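Local atomic coordinates of alkyl hydroperoxide reductase AhpD (Deinococcus radiodurans R1, PDB entry 6K40), a protein that probably acts as a peroxiredoxin-type antioxidant enzyme of the AhpD-like family, reducing hydroperoxides as part of the stress defence of its bacterium. Residues 33-36 and 37-41; 135-138 and 139-143. All coordinates share one frame; numbering follows the deposited sequence.

Contact 1 of 2, residues 33-36 and 37-41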
ATOM      1  N   TRP A  33     -27.789   6.869  -5.989  1.00 22.71           N
ATOM      2  CA  TRP A  33     -27.731   5.741  -5.062  1.00 23.60           C
ATOM      3  C   TRP A  33     -28.433   4.521  -5.646  1.00 23.95           C
ATOM      4  O   TRP A  33     -27.903   3.402  -5.615  1.00 23.21           O
ATOM      5  CB  TRP A  33     -28.365   6.135  -3.726  1.00 24.41           C
ATOM      6  CG  TRP A  33     -27.540   7.075  -2.901  1.00 23.60           C
ATOM      7  CD1 TRP A  33     -26.285   7.532  -3.181  1.00 23.37           C
ATOM      8  CD2 TRP A  33     -27.913   7.670  -1.653  1.00 22.61           C
ATOM      9  NE1 TRP A  33     -25.854   8.374  -2.185  1.00 21.97           N
ATOM     10  CE2 TRP A  33     -26.834   8.473  -1.234  1.00 22.13           C
ATOM     11  CE3 TRP A  33     -29.053   7.597  -0.847  1.00 22.17           C
ATOM     12  CZ2 TRP A  33     -26.863   9.201  -0.046  1.00 21.89           C
ATOM     13  CZ3 TRP A  33     -29.079   8.320   0.332  1.00 22.37           C
ATOM     14  CH2 TRP A  33     -27.991   9.112   0.721  1.00 21.31           C
ATOM     15  N   SER A  34     -29.630   4.728  -6.196  1.00 24.06           N
ATOM     16  CA  SER A  34     -30.389   3.614  -6.754  1.00 24.90           C
ATOM     17  C   SER A  34     -29.700   3.045  -7.988  1.00 26.53           C
ATOM     18  O   SER A  34     -29.689   1.825  -8.194  1.00 26.23           O
ATOM     19  CB  SER A  34     -31.813   4.052  -7.084  1.00 24.54           C
ATOM     20  OG  SER A  34     -32.593   4.137  -5.908  1.00 26.08           O
ATOM     21  N   LYS A  35     -29.085   3.908  -8.802  1.00 25.59           N
ATOM     22  CA  LYS A  35     -28.392   3.410  -9.987  1.00 28.17           C
ATOM     23  C   LYS A  35     -27.145   2.623  -9.600  1.00 29.76           C
ATOM     24  O   LYS A  35     -26.864   1.561 -10.178  1.00 29.70           O
ATOM     25  CB  LYS A  35     -28.034   4.587 -10.888  1.00 32.26           C
ATOM     26  CG  LYS A  35     -27.308   4.241 -12.180  1.00 37.53           C
ATOM     27  CD  LYS A  35     -26.805   5.521 -12.851  1.00 41.35           C
ATOM     28  CE  LYS A  35     -25.561   5.295 -13.702  1.00 43.60           C
ATOM     29  NZ  LYS A  35     -25.818   4.391 -14.858  1.00 45.37           N
ATOM     30  N   ALA A  36     -26.425   3.089  -8.576  1.00 31.00           N
ATOM     31  CA  ALA A  36     -25.228   2.391  -8.125  1.00 31.61           C
ATOM     32  C   ALA A  36     -25.584   1.022  -7.576  1.00 32.50           C
ATOM     33  O   ALA A  36     -24.876   0.040  -7.822  1.00 32.26           O
ATOM     34  CB  ALA A  36     -24.510   3.218  -7.062  1.00 30.71           C
ATOM     35  N   GLU A  37     -26.683   0.951  -6.820  1.00 28.42           N
ATOM     36  CA  GLU A  37     -27.120  -0.325  -6.265  1.00 31.99           C
ATOM     37  C   GLU A  37     -27.665  -1.267  -7.337  1.00 32.27           C
ATOM     38  O   GLU A  37     -27.434  -2.484  -7.275  1.00 32.20           O
ATOM     39  CB  GLU A  37     -28.049  -0.062  -5.099  1.00 36.48           C
ATOM     40  CG  GLU A  37     -28.747  -1.247  -4.535  1.00 43.11           C
ATOM     41  CD  GLU A  37     -27.772  -2.173  -3.873  1.00 49.32           C
ATOM     42  OE1 GLU A  37     -27.474  -2.087  -2.658  1.00 49.71           O
ATOM     43  OE2 GLU A  37     -27.438  -3.127  -4.604  1.00 53.40           O
ATOM     44  N   ALA A  38     -28.331  -0.736  -8.363  1.00 34.40           N
ATOM     45  CA  ALA A  38     -28.755  -1.602  -9.458  1.00 35.62           C
ATOM     46  C   ALA A  38     -27.546  -2.152 -10.204  1.00 37.40           C
ATOM     47  O   ALA A  38     -27.581  -3.278 -10.716  1.00 38.33           O
ATOM     48  CB  ALA A  38     -29.672  -0.835 -10.393  1.00 34.26           C
ATOM     49  N   ASN A  39     -26.448  -1.393 -10.241  1.00 38.00           N
ATOM     50  CA  ASN A  39     -25.336  -1.820 -11.078  1.00 39.58           C
ATOM     51  C   ASN A  39     -24.261  -2.630 -10.355  1.00 40.57           C
ATOM     52  O   ASN A  39     -23.633  -3.485 -10.991  1.00 41.05           O
ATOM     53  CB  ASN A  39     -24.685  -0.598 -11.734  1.00 41.48           C
ATOM     54  CG  ASN A  39     -25.576   0.041 -12.780  1.00 43.26           C
ATOM     55  OD1 ASN A  39     -26.716  -0.381 -12.982  1.00 43.70           O
ATOM     56  ND2 ASN A  39     -25.060   1.062 -13.454  1.00 43.80           N
ATOM     57  N   MET A  40     -24.012  -2.429  -9.059  1.00 38.46           N
ATOM     58  CA  MET A  40     -22.915  -3.157  -8.424  1.00 37.11           C
ATOM     59  C   MET A  40     -23.284  -3.949  -7.176  1.00 34.05           C
ATOM     60  O   MET A  40     -22.427  -4.680  -6.663  1.00 34.45           O
ATOM     61  CB  MET A  40     -21.748  -2.212  -8.088  1.00 39.76           C
ATOM     62  CG  MET A  40     -22.092  -1.009  -7.253  1.00 43.15           C
ATOM     63  SD  MET A  40     -20.644   0.037  -7.019  1.00 45.49           S
ATOM     64  CE  MET A  40     -20.547   0.829  -8.619  1.00 43.40           C
ATOM     65  N   GLY A  41     -24.509  -3.825  -6.669  1.00 37.23           N
ATOM     66  CA  GLY A  41     -24.920  -4.510  -5.461  1.00 33.41           C
ATOM     67  C   GLY A  41     -24.685  -3.735  -4.182  1.00 31.50           C
ATOM     68  O   GLY A  41     -24.978  -4.258  -3.096  1.00 31.80           O
TER

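Contact 2 of 2, residues 135-138 and 139-143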
ATOM      1  N   TYR A 135       5.980  10.244 -13.991  1.00 19.84           N
ATOM      2  CA  TYR A 135       5.336  11.544 -14.132  1.00 17.69           C
ATOM      3  C   TYR A 135       4.291  11.763 -13.044  1.00 16.46           C
ATOM      4  O   TYR A 135       4.212  12.850 -12.458  1.00 15.55           O
ATOM      5  CB  TYR A 135       4.710  11.670 -15.521  1.00 17.88           C
ATOM      6  CG  TYR A 135       4.323  13.086 -15.877  1.00 18.27           C
ATOM      7  CD1 TYR A 135       5.238  13.951 -16.465  1.00 18.89           C
ATOM      8  CD2 TYR A 135       3.042  13.560 -15.621  1.00 16.42           C
ATOM      9  CE1 TYR A 135       4.886  15.249 -16.789  1.00 19.90           C
ATOM     10  CE2 TYR A 135       2.682  14.854 -15.941  1.00 17.80           C
ATOM     11  CZ  TYR A 135       3.605  15.694 -16.524  1.00 18.80           C
ATOM     12  OH  TYR A 135       3.247  16.982 -16.840  1.00 17.29           O
ATOM     13  N   ALA A 136       3.473  10.743 -12.765  1.00 16.55           N
ATOM     14  CA  ALA A 136       2.467  10.865 -11.716  1.00 15.14           C
ATOM     15  C   ALA A 136       3.113  11.132 -10.366  1.00 16.73           C
ATOM     16  O   ALA A 136       2.643  11.983  -9.598  1.00 14.91           O
ATOM     17  CB  ALA A 136       1.610   9.601 -11.662  1.00 15.15           C
ATOM     18  N   GLU A 137       4.200  10.420 -10.061  1.00 17.94           N
ATOM     19  CA  GLU A 137       4.872  10.619  -8.785  1.00 16.75           C
ATOM     20  C   GLU A 137       5.448  12.023  -8.680  1.00 16.08           C
ATOM     21  O   GLU A 137       5.311  12.680  -7.640  1.00 16.07           O
ATOM     22  CB  GLU A 137       5.969   9.572  -8.598  1.00 15.84           C
ATOM     23  CG  GLU A 137       6.789   9.771  -7.335  1.00 16.91           C
ATOM     24  CD  GLU A 137       7.247   8.464  -6.725  1.00 18.30           C
ATOM     25  OE1 GLU A 137       6.709   7.404  -7.106  1.00 19.04           O
ATOM     26  OE2 GLU A 137       8.143   8.499  -5.858  1.00 19.33           O
ATOM     27  N   LYS A 138       6.086  12.510  -9.746  1.00 17.89           N
ATOM     28  CA  LYS A 138       6.645  13.854  -9.687  1.00 18.50           C
ATOM     29  C   LYS A 138       5.549  14.902  -9.529  1.00 18.70           C
ATOM     30  O   LYS A 138       5.685  15.834  -8.727  1.00 18.74           O
ATOM     31  CB  LYS A 138       7.490  14.146 -10.927  1.00 18.75           C
ATOM     32  CG  LYS A 138       8.479  15.279 -10.699  1.00 19.66           C
ATOM     33  CD  LYS A 138       9.010  15.880 -11.989  1.00 20.70           C
ATOM     34  CE  LYS A 138       9.602  17.259 -11.725  1.00 20.31           C
ATOM     35  NZ  LYS A 138      10.644  17.649 -12.713  1.00 20.82           N
ATOM     36  N   LEU A 139       4.449  14.760 -10.277  1.00 17.25           N
ATOM     37  CA  LEU A 139       3.371  15.742 -10.201  1.00 16.70           C
ATOM     38  C   LEU A 139       2.665  15.703  -8.852  1.00 16.79           C
ATOM     39  O   LEU A 139       2.149  16.729  -8.394  1.00 16.81           O
ATOM     40  CB  LEU A 139       2.371  15.520 -11.338  1.00 17.34           C
ATOM     41  CG  LEU A 139       1.277  16.578 -11.527  1.00 18.63           C
ATOM     42  CD1 LEU A 139       1.872  17.972 -11.662  1.00 19.57           C
ATOM     43  CD2 LEU A 139       0.413  16.253 -12.734  1.00 18.73           C
ATOM     44  N   THR A 140       2.637  14.538  -8.200  1.00 16.56           N
ATOM     45  CA  THR A 140       2.025  14.450  -6.880  1.00 15.52           C
ATOM     46  C   THR A 140       2.933  15.029  -5.801  1.00 16.15           C
ATOM     47  O   THR A 140       2.469  15.781  -4.935  1.00 15.57           O
ATOM     48  CB  THR A 140       1.679  12.997  -6.551  1.00 15.16           C
ATOM     49  OG1 THR A 140       0.738  12.498  -7.509  1.00 17.12           O
ATOM     50  CG2 THR A 140       1.073  12.892  -5.156  1.00 14.55           C
ATOM     51  N   LEU A 141       4.222  14.698  -5.837  1.00 16.17           N
ATOM     52  CA  LEU A 141       5.109  15.047  -4.735  1.00 16.28           C
ATOM     53  C   LEU A 141       5.804  16.389  -4.914  1.00 18.74           C
ATOM     54  O   LEU A 141       6.066  17.074  -3.920  1.00 22.14           O
ATOM     55  CB  LEU A 141       6.167  13.955  -4.554  1.00 14.98           C
ATOM     56  CG  LEU A 141       5.650  12.571  -4.160  1.00 15.87           C
ATOM     57  CD1 LEU A 141       6.809  11.601  -3.978  1.00 15.80           C
ATOM     58  CD2 LEU A 141       4.812  12.654  -2.894  1.00 14.74           C
ATOM     59  N   ARG A 142       6.093  16.797  -6.147  1.00 19.10           N
ATOM     60  CA  ARG A 142       6.839  18.029  -6.415  1.00 19.13           C
ATOM     61  C   ARG A 142       6.175  18.832  -7.527  1.00 17.35           C
ATOM     62  O   ARG A 142       6.779  19.073  -8.577  1.00 16.44           O
ATOM     63  CB  ARG A 142       8.290  17.706  -6.774  1.00 22.70           C
ATOM     64  CG  ARG A 142       9.087  17.060  -5.652  1.00 28.51           C
ATOM     65  CD  ARG A 142      10.448  16.585  -6.139  1.00 33.71           C
ATOM     66  NE  ARG A 142      10.361  15.363  -6.934  1.00 38.52           N
ATOM     67  CZ  ARG A 142      10.913  15.208  -8.134  1.00 42.14           C
ATOM     68  NH1 ARG A 142      11.594  16.203  -8.689  1.00 42.93           N
ATOM     69  NH2 ARG A 142      10.785  14.057  -8.780  1.00 42.34           N
ATOM     70  N   PRO A 143       4.933  19.284  -7.323  1.00 17.35           N
ATOM     71  CA  PRO A 143       4.238  20.002  -8.407  1.00 18.45           C
ATOM     72  C   PRO A 143       4.938  21.276  -8.848  1.00 22.36           C
ATOM     73  O   PRO A 143       4.801  21.674 -10.011  1.00 26.11           O
ATOM     74  CB  PRO A 143       2.860  20.303  -7.799  1.00 16.62           C
ATOM     75  CG  PRO A 143       3.083  20.286  -6.328  1.00 15.72           C
ATOM     76  CD  PRO A 143       4.118  19.225  -6.096  1.00 15.36           C
TER

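Contact 1 of 2, residues 33-36 and 37-41
K35 and N39, one turn apart, send their side chains obliquely across each other on the outside of the helix, with K35 NZ 3.7 Å from N39 ND2. Both atoms are donors, so this is an approach without a bond. N39 turns its CG away from its own carbonyl carbon (chi1 -69°), which lays the amide back along the helix and brings CG within 3.3 Å of K35 O. On the next position round, M40 has its CG wedged between backbone N and carbonyl carbon (chi1 55°), pressing CG to 3.0 Å from A36 O. A36 O also accepts M40 N at 2.9 Å and, weakly, N39 N at 3.2 Å; the main bond of N39 N goes to K35 O, 3.0 Å away. E37 N to W33 O and A38 N to S34 O are the i to i-4 helix bonds just before these. The buried side is held from the loop after the helix and from helix 45-49: W33 NE1 bonds to F47 O, R48 makes a cation-pi contact with the indole, and A36 lies against P44. G41 N still reaches back to E37 O, at 3.3 Å, but G41 itself has positive phi. This is the glycine-terminated C-terminal end of an amphipathic alpha-helix, helix 27-40.

Contact 2 of 2, residues 135-138 and 139-143
A136 O is gripped twice by T140: the backbone N and the hydroxyl OG1 each come to 2.9 Å of it, from opposite faces of the carbonyl plane. The hydroxyl can fold back this way because it sits beside its own backbone N, chi1 -61°. OG1 gives its proton to A136 O and also bonds to N175 ND2 of helix 161-184, so a buried polar group is satisfied from two directions.

On another side of the helix, K138 and R142 cross at about a right angle. K138 runs out extended, and its CG rests over one face of the R142 guanidinium, nearer the rim than the middle, 3.2 Å from NH2. The bend of R142 at chi3 (-75°) turns the guanidinium back to that methylene. The two charged ends are close, K138 NZ to R142 NH1 being 4.4 Å, but each has an acidic partner: D150 for K138, E145 for R142. Their negative charge probably offsets the repulsion.

L141 sets CD1 3.8 Å from E137 CG, touching the aliphatic part of a glutamate whose carboxylate is heavily used. OE1 takes W120 NE1, while OE2 makes salt bridges to R121 and to R91 of the second subunit. Next to I171, L139 CD2 meets the Y135 ring obliquely, 4.2 Å from CE2.

R142 N still bonds to K138 O at 2.8 Å, although R142 has left helical angles, and P143 has no N-H to offer. The arrangement is a helix C-terminus followed by proline, closing helix 127-141 of the all-helical AhpD-like fold.

How the contacts relate
Both contacts cover the closing turns of a helix and the first residue or two beyond it, contact 1 for helix 27-40 and contact 2 for helix 127-141, and they lie in series along the chain. Their centres are about 34 Å apart and their nearest atoms about 24 Å, on opposite sides of the chain's centre, so neither touches the other. Contact 1 is the more peripheral, its centre about 19 Å from the chain's centre against about 15 Å for contact 2, and meets no other subunit. Contact 2 reaches R91 of the second subunit. In that subunit R91 directly precedes a Cys-x-x-Cys motif that leads into helix 93-107, probably the redox site, as in AhpD relatives.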